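Local coordinates for 3,4-dihydroxy-2-butanone 4-phosphate synthase (Acinetobacter baumannii, PDB 6MNZ), which probably converts D-ribulose 5-phosphate to formate and 3,4-dihydroxy-2-butanone 4-phosphate, a step of riboflavin biosynthesis, using two magnesium or manganese ions per subunit, at residues E43-M48 / A102-T107; G135-R140 / G190-L195. All coordinates share one frame; numbering follows the deposited sequence.

Interaction 1: E43-M48 / A102-T107; sequences EDINFM and AERAHT
Ile45 points from helix 42-52 toward helix 101-112 and meets it with two of its branches. CG1 comes up to the methyl of Ala105, with CG1 to Ala105 CB at 3.8 Å; the same carbon lies 3.9 Å from Ala105 N, so it rests against the backbone at the root of that small side chain as well as on its tip. The other branch goes to the preceding residue: Ile45 CG2 is 4.1 Å from Arg104 CB. This split follows from the first torsion, which sets CG1 opposite the carbonyl carbon and beside the backbone N (chi1 -54°) and turns CG2 opposite that N. Ile45 thus sits against two successive residues of one helical turn, and with alanine in the facing position the two backbones come to 6.4 Å between Ile45 CA and Ala105 CA. No hydrogen bond crosses the contact. It is apolar helix-helix packing within the DHBP synthase domain, close to its mixed sheet: Met48, three residues on from Ile45, touches Leu33 and Ile35 of strand 31-36, both Met48 and Ile45 touch Val161 of strand 160-164, and Pro42 at the start of their helix lies against Ala102 and Ala105. Arg104 runs past Ile45 at a slant, its CB nearest, and the chain bends at chi3 (-114°) before the guanidinium, to whose plane Ile45 CG2 lies oblique. Its NH2 donates to the carbonyl O of Ile99, just ahead of helix 101-112, while the Arg104 side chain also touches Ile49, one turn further along the helix of Ile45.

Interaction 2: G135-R140 / G190-L195; sequences GGVLHR and GTIADL
Val137 and Ile192 meet through methyls that both stand opposite their own backbone N: Val137 CG1, placed there by a chi1 of 174°, and Ile192 CG2, put there because chi1 (-67°) sets CG1 opposite the carbonyl carbon. The two side chains point at each other and pass at a slant, CG1 of Val137 lying 3.7 Å from CG2 of Ile192. The same valine methyl is 4.2 Å from the carbonyl O of Ile192. The second methyl serves a different partner: Val137 CG2 is 4.3 Å from CD2 of Leu195, one turn on. Leu195 does not set out toward the loop, yet its end comes nearer, since chi1 (-170°) holds CG opposite the backbone N. The fork of the valine is therefore shared between Ile192 and Leu195, and Ile196 of the same helix touches it as well. No hydrogen bond joins the segments. The backbone N of Val137 donates to OD2 of Asp149, and its short 3-10 turn includes a bond of 3.2 Å from His139 N to Gly136 O. Helix 143-153 backs the cluster, with Ala146 against Ile192 and Leu150 against Leu195. The contact packs the start of helix 192-202, where strand 188-191 ends, against the loop leading into the probable D-ribulose 5-phosphate site of the DHBP synthase fold; there NH2 of Arg140 pairs with a bound sulfate, probably from the crystallisation liquor, which may mark where the substrate phosphate sits.

In the fold
Following the chain from the N terminus, helix 42-52 comes first, and interaction 1 closes when helix 101-112 returns to it after 53 residues that include strand 57-60 and helix 62-68. The chain then runs through strand 127-131 to the loop 135-140. Interaction 2 closes a second loop, 49 residues long, holding helix 143-153, strand 160-164 and helix 175-184. The two loops follow in series, neither nesting nor crossing. Their centres are 26 Å apart: interaction 1 joins two helices far from the chain's centre, whereas interaction 2, close to it, ties the loop after strand 127-131 to the junction of strand 188-191 with helix 192-202.

Interaction 1: E43-M48 / A102-T107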
loop_
_atom_site.group_PDB
_atom_site.type_symbol
_atom_site.label_atom_id
_atom_site.label_comp_id
_atom_site.label_asym_id
_atom_site.label_seq_id
_atom_site.Cartn_x
_atom_site.Cartn_y
_atom_site.Cartn_z
ATOM N N GLU A 43 20.086 -4.279 -36.701
ATOM C CA GLU A 43 19.450 -3.196 -37.440
ATOM C C GLU A 43 18.130 -2.766 -36.816
ATOM O O GLU A 43 17.695 -1.632 -37.041
ATOM C CB GLU A 43 19.218 -3.607 -38.895
ATOM C CG GLU A 43 20.160 -2.947 -39.897
ATOM C CD GLU A 43 20.173 -1.431 -39.791
ATOM O OE1 GLU A 43 21.227 -0.876 -39.417
ATOM O OE2 GLU A 43 19.096 -0.813 -39.934
ATOM N N ASP A 44 17.533 -3.601 -35.963
ATOM C CA ASP A 44 16.318 -3.195 -35.265
ATOM C C ASP A 44 16.629 -2.203 -34.151
ATOM O O ASP A 44 15.983 -1.154 -34.049
ATOM C CB ASP A 44 15.598 -4.422 -34.708
ATOM C CG ASP A 44 15.004 -5.291 -35.797
ATOM O OD1 ASP A 44 14.073 -4.826 -36.486
ATOM O OD2 ASP A 44 15.417 -6.465 -35.915
ATOM N N ILE A 45 17.680 -2.464 -33.372
ATOM C CA ILE A 45 18.106 -1.503 -32.359
ATOM C C ILE A 45 18.525 -0.194 -33.015
ATOM O O ILE A 45 18.226 0.895 -32.511
ATOM C CB ILE A 45 19.243 -2.092 -31.503
ATOM C CG1 ILE A 45 18.834 -3.445 -30.915
ATOM C CG2 ILE A 45 19.628 -1.126 -30.392
ATOM C CD1 ILE A 45 17.554 -3.408 -30.103
ATOM N N ASN A 46 19.187 -0.276 -34.172
ATOM C CA ASN A 46 19.672 0.934 -34.827
ATOM C C ASN A 46 18.518 1.789 -35.333
ATOM O O ASN A 46 18.570 3.021 -35.250
ATOM C CB ASN A 46 20.608 0.571 -35.978
ATOM C CG ASN A 46 21.198 1.794 -36.653
ATOM O OD1 ASN A 46 21.049 1.981 -37.860
ATOM N ND2 ASN A 46 21.860 2.642 -35.873
ATOM N N PHE A 47 17.484 1.159 -35.897
ATOM C CA PHE A 47 16.285 1.902 -36.266
ATOM C C PHE A 47 15.668 2.584 -35.054
ATOM O O PHE A 47 15.205 3.727 -35.143
ATOM C CB PHE A 47 15.270 0.971 -36.927
ATOM C CG PHE A 47 14.006 1.661 -37.352
ATOM C CD1 PHE A 47 12.900 1.681 -36.521
ATOM C CD2 PHE A 47 13.927 2.297 -38.578
ATOM C CE1 PHE A 47 11.770 2.394 -36.867
ATOM C CE2 PHE A 47 12.807 3.023 -38.922
ATOM C CZ PHE A 47 11.709 3.033 -38.086
ATOM N N MET A 48 15.739 1.938 -33.889
ATOM C CA MET A 48 15.121 2.500 -32.693
ATOM C C MET A 48 15.856 3.755 -32.236
ATOM O O MET A 48 15.248 4.819 -32.080
ATOM C CB MET A 48 15.096 1.453 -31.582
ATOM C CG MET A 48 14.010 0.409 -31.755
ATOM S SD MET A 48 13.805 -0.620 -30.295
ATOM C CE MET A 48 12.097 -1.130 -30.472
ATOM N N ALA A 102 24.623 -3.626 -32.571
ATOM C CA ALA A 102 24.758 -5.077 -32.511
ATOM C C ALA A 102 24.913 -5.554 -31.072
ATOM O O ALA A 102 24.383 -6.607 -30.699
ATOM C CB ALA A 102 25.949 -5.527 -33.358
ATOM N N GLU A 103 25.794 -4.901 -30.311
ATOM C CA GLU A 103 26.120 -5.387 -28.974
ATOM C C GLU A 103 24.911 -5.308 -28.049
ATOM O O GLU A 103 24.597 -6.278 -27.349
ATOM C CB GLU A 103 27.288 -4.590 -28.397
ATOM C CG GLU A 103 28.637 -4.942 -29.007
ATOM C CD GLU A 103 29.811 -4.409 -28.200
ATOM O OE1 GLU A 103 30.911 -4.272 -28.780
ATOM O OE2 GLU A 103 29.692 -4.313 -26.960
ATOM N N ARG A 104 24.141 -4.223 -28.141
ATOM C CA ARG A 104 22.879 -4.149 -27.416
ATOM C C ARG A 104 21.942 -5.275 -27.832
ATOM O O ARG A 104 21.416 -6.007 -26.985
ATOM C CB ARG A 104 22.221 -2.790 -27.656
ATOM C CG ARG A 104 22.679 -1.705 -26.700
ATOM C CD ARG A 104 21.859 -0.441 -26.871
ATOM N NE ARG A 104 22.658 0.663 -27.392
ATOM C CZ ARG A 104 22.159 1.841 -27.744
ATOM N NH1 ARG A 104 20.864 2.082 -27.595
ATOM N NH2 ARG A 104 22.956 2.783 -28.228
ATOM N N ALA A 105 21.705 -5.417 -29.138
ATOM C CA ALA A 105 20.954 -6.561 -29.642
ATOM C C ALA A 105 21.497 -7.866 -29.071
ATOM O O ALA A 105 20.752 -8.656 -28.481
ATOM C CB ALA A 105 20.997 -6.580 -31.170
ATOM N N HIS A 106 22.821 -8.029 -29.104
ATOM C CA HIS A 106 23.431 -9.240 -28.566
ATOM C C HIS A 106 23.136 -9.392 -27.079
ATOM O O HIS A 106 22.838 -10.496 -26.607
ATOM C CB HIS A 106 24.938 -9.215 -28.816
ATOM C CG HIS A 106 25.674 -10.363 -28.201
ATOM N ND1 HIS A 106 25.067 -11.562 -27.895
ATOM C CD2 HIS A 106 26.973 -10.499 -27.842
ATOM C CE1 HIS A 106 25.929 -12.336 -27.258
ATOM N NE2 HIS A 106 27.100 -11.725 -27.236
ATOM N N THR A 107 23.149 -8.285 -26.335
ATOM C CA THR A 107 22.821 -8.350 -24.914
ATOM C C THR A 107 21.401 -8.862 -24.706
ATOM O O THR A 107 21.145 -9.665 -23.801
ATOM C CB THR A 107 22.999 -6.974 -24.270
ATOM O OG1 THR A 107 24.391 -6.631 -24.252
ATOM C CG2 THR A 107 22.456 -6.969 -22.845
#

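Interaction 2: G135-R140 / G190-L195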
loop_
_atom_site.group_PDB
_atom_site.type_symbol
_atom_site.label_atom_id
_atom_site.label_comp_id
_atom_site.label_asym_id
_atom_site.label_seq_id
_atom_site.Cartn_x
_atom_site.Cartn_y
_atom_site.Cartn_z
ATOM N N GLY A 135 0.101 -10.303 -13.955
ATOM C CA GLY A 135 -1.021 -10.425 -14.859
ATOM C C GLY A 135 -0.901 -9.634 -16.138
ATOM O O GLY A 135 -1.844 -9.607 -16.933
ATOM N N GLY A 136 0.215 -8.938 -16.336
ATOM C CA GLY A 136 0.407 -8.207 -17.572
ATOM C C GLY A 136 -0.514 -7.005 -17.650
ATOM O O GLY A 136 -0.851 -6.376 -16.641
ATOM N N VAL A 137 -1.040 -6.774 -18.848
ATOM C CA VAL A 137 -1.803 -5.571 -19.156
ATOM C C VAL A 137 -3.174 -5.646 -18.492
ATOM O O VAL A 137 -3.966 -4.701 -18.567
ATOM C CB VAL A 137 -1.921 -5.395 -20.683
ATOM C CG1 VAL A 137 -2.829 -4.251 -21.033
ATOM C CG2 VAL A 137 -0.553 -5.166 -21.296
ATOM N N LEU A 138 -3.435 -6.732 -17.763
ATOM C CA LEU A 138 -4.693 -6.831 -17.030
ATOM C C LEU A 138 -4.788 -5.784 -15.928
ATOM O O LEU A 138 -5.896 -5.464 -15.481
ATOM C CB LEU A 138 -4.849 -8.226 -16.429
ATOM C CG LEU A 138 -4.997 -9.380 -17.417
ATOM C CD1 LEU A 138 -4.954 -10.700 -16.664
ATOM C CD2 LEU A 138 -6.280 -9.248 -18.221
ATOM N N HIS A 139 -3.655 -5.424 -15.326
ATOM C CA HIS A 139 -3.645 -4.627 -14.106
ATOM C C HIS A 139 -2.910 -3.308 -14.267
ATOM O O HIS A 139 -3.493 -2.247 -14.015
ATOM C CB HIS A 139 -3.020 -5.445 -12.965
ATOM C CG HIS A 139 -3.567 -6.833 -12.854
ATOM N ND1 HIS A 139 -4.898 -7.086 -12.601
ATOM C CD2 HIS A 139 -2.995 -8.037 -13.090
ATOM C CE1 HIS A 139 -5.116 -8.388 -12.663
ATOM N NE2 HIS A 139 -3.968 -8.991 -12.913
ATOM N N ARG A 140 -1.661 -3.337 -14.726
ATOM C CA ARG A 140 -0.950 -2.132 -15.131
ATOM C C ARG A 140 -0.996 -2.015 -16.648
ATOM O O ARG A 140 -0.441 -2.864 -17.356
ATOM C CB ARG A 140 0.498 -2.153 -14.641
ATOM C CG ARG A 140 1.160 -0.787 -14.664
ATOM C CD ARG A 140 2.660 -0.880 -14.433
ATOM N NE ARG A 140 3.416 -0.596 -15.650
ATOM C CZ ARG A 140 4.573 0.059 -15.686
ATOM N NH1 ARG A 140 5.220 0.323 -14.558
ATOM N NH2 ARG A 140 5.210 0.194 -16.842
ATOM N N GLY A 190 -1.069 0.767 -32.388
ATOM C CA GLY A 190 -1.995 0.103 -31.489
ATOM C C GLY A 190 -2.170 0.864 -30.194
ATOM O O GLY A 190 -1.243 1.510 -29.697
ATOM N N THR A 191 -3.305 0.595 -29.555
ATOM C CA THR A 191 -3.633 1.121 -28.236
ATOM C C THR A 191 -3.523 0.009 -27.204
ATOM O O THR A 191 -4.077 -1.078 -27.398
ATOM C CB THR A 191 -5.045 1.710 -28.224
ATOM O OG1 THR A 191 -5.157 2.711 -29.244
ATOM C CG2 THR A 191 -5.354 2.327 -26.872
ATOM N N ILE A 192 -2.861 0.298 -26.081
ATOM C CA ILE A 192 -2.780 -0.686 -25.005
ATOM C C ILE A 192 -4.173 -1.022 -24.487
ATOM O O ILE A 192 -4.489 -2.192 -24.236
ATOM C CB ILE A 192 -1.874 -0.171 -23.870
ATOM C CG1 ILE A 192 -0.423 -0.062 -24.342
ATOM C CG2 ILE A 192 -1.958 -1.090 -22.656
ATOM C CD1 ILE A 192 0.491 0.632 -23.349
ATOM N N ALA A 193 -5.062 -0.026 -24.438
ATOM C CA ALA A 193 -6.456 -0.298 -24.098
ATOM C C ALA A 193 -7.096 -1.250 -25.101
ATOM O O ALA A 193 -7.859 -2.144 -24.718
ATOM C CB ALA A 193 -7.247 1.008 -24.020
ATOM N N ASP A 194 -6.790 -1.083 -26.390
ATOM C CA ASP A 194 -7.282 -2.028 -27.386
ATOM C C ASP A 194 -6.739 -3.428 -27.140
ATOM O O ASP A 194 -7.395 -4.418 -27.481
ATOM C CB ASP A 194 -6.908 -1.557 -28.792
ATOM C CG ASP A 194 -7.825 -0.462 -29.303
ATOM O OD1 ASP A 194 -8.386 0.280 -28.470
ATOM O OD2 ASP A 194 -7.936 -0.304 -30.537
ATOM N N LEU A 195 -5.546 -3.535 -26.551
ATOM C CA LEU A 195 -5.022 -4.839 -26.163
ATOM C C LEU A 195 -5.681 -5.355 -24.889
ATOM O O LEU A 195 -5.905 -6.563 -24.753
ATOM C CB LEU A 195 -3.506 -4.764 -25.984
ATOM C CG LEU A 195 -2.796 -6.108 -25.804
ATOM C CD1 LEU A 195 -2.960 -6.982 -27.040
ATOM C CD2 LEU A 195 -1.322 -5.893 -25.488
#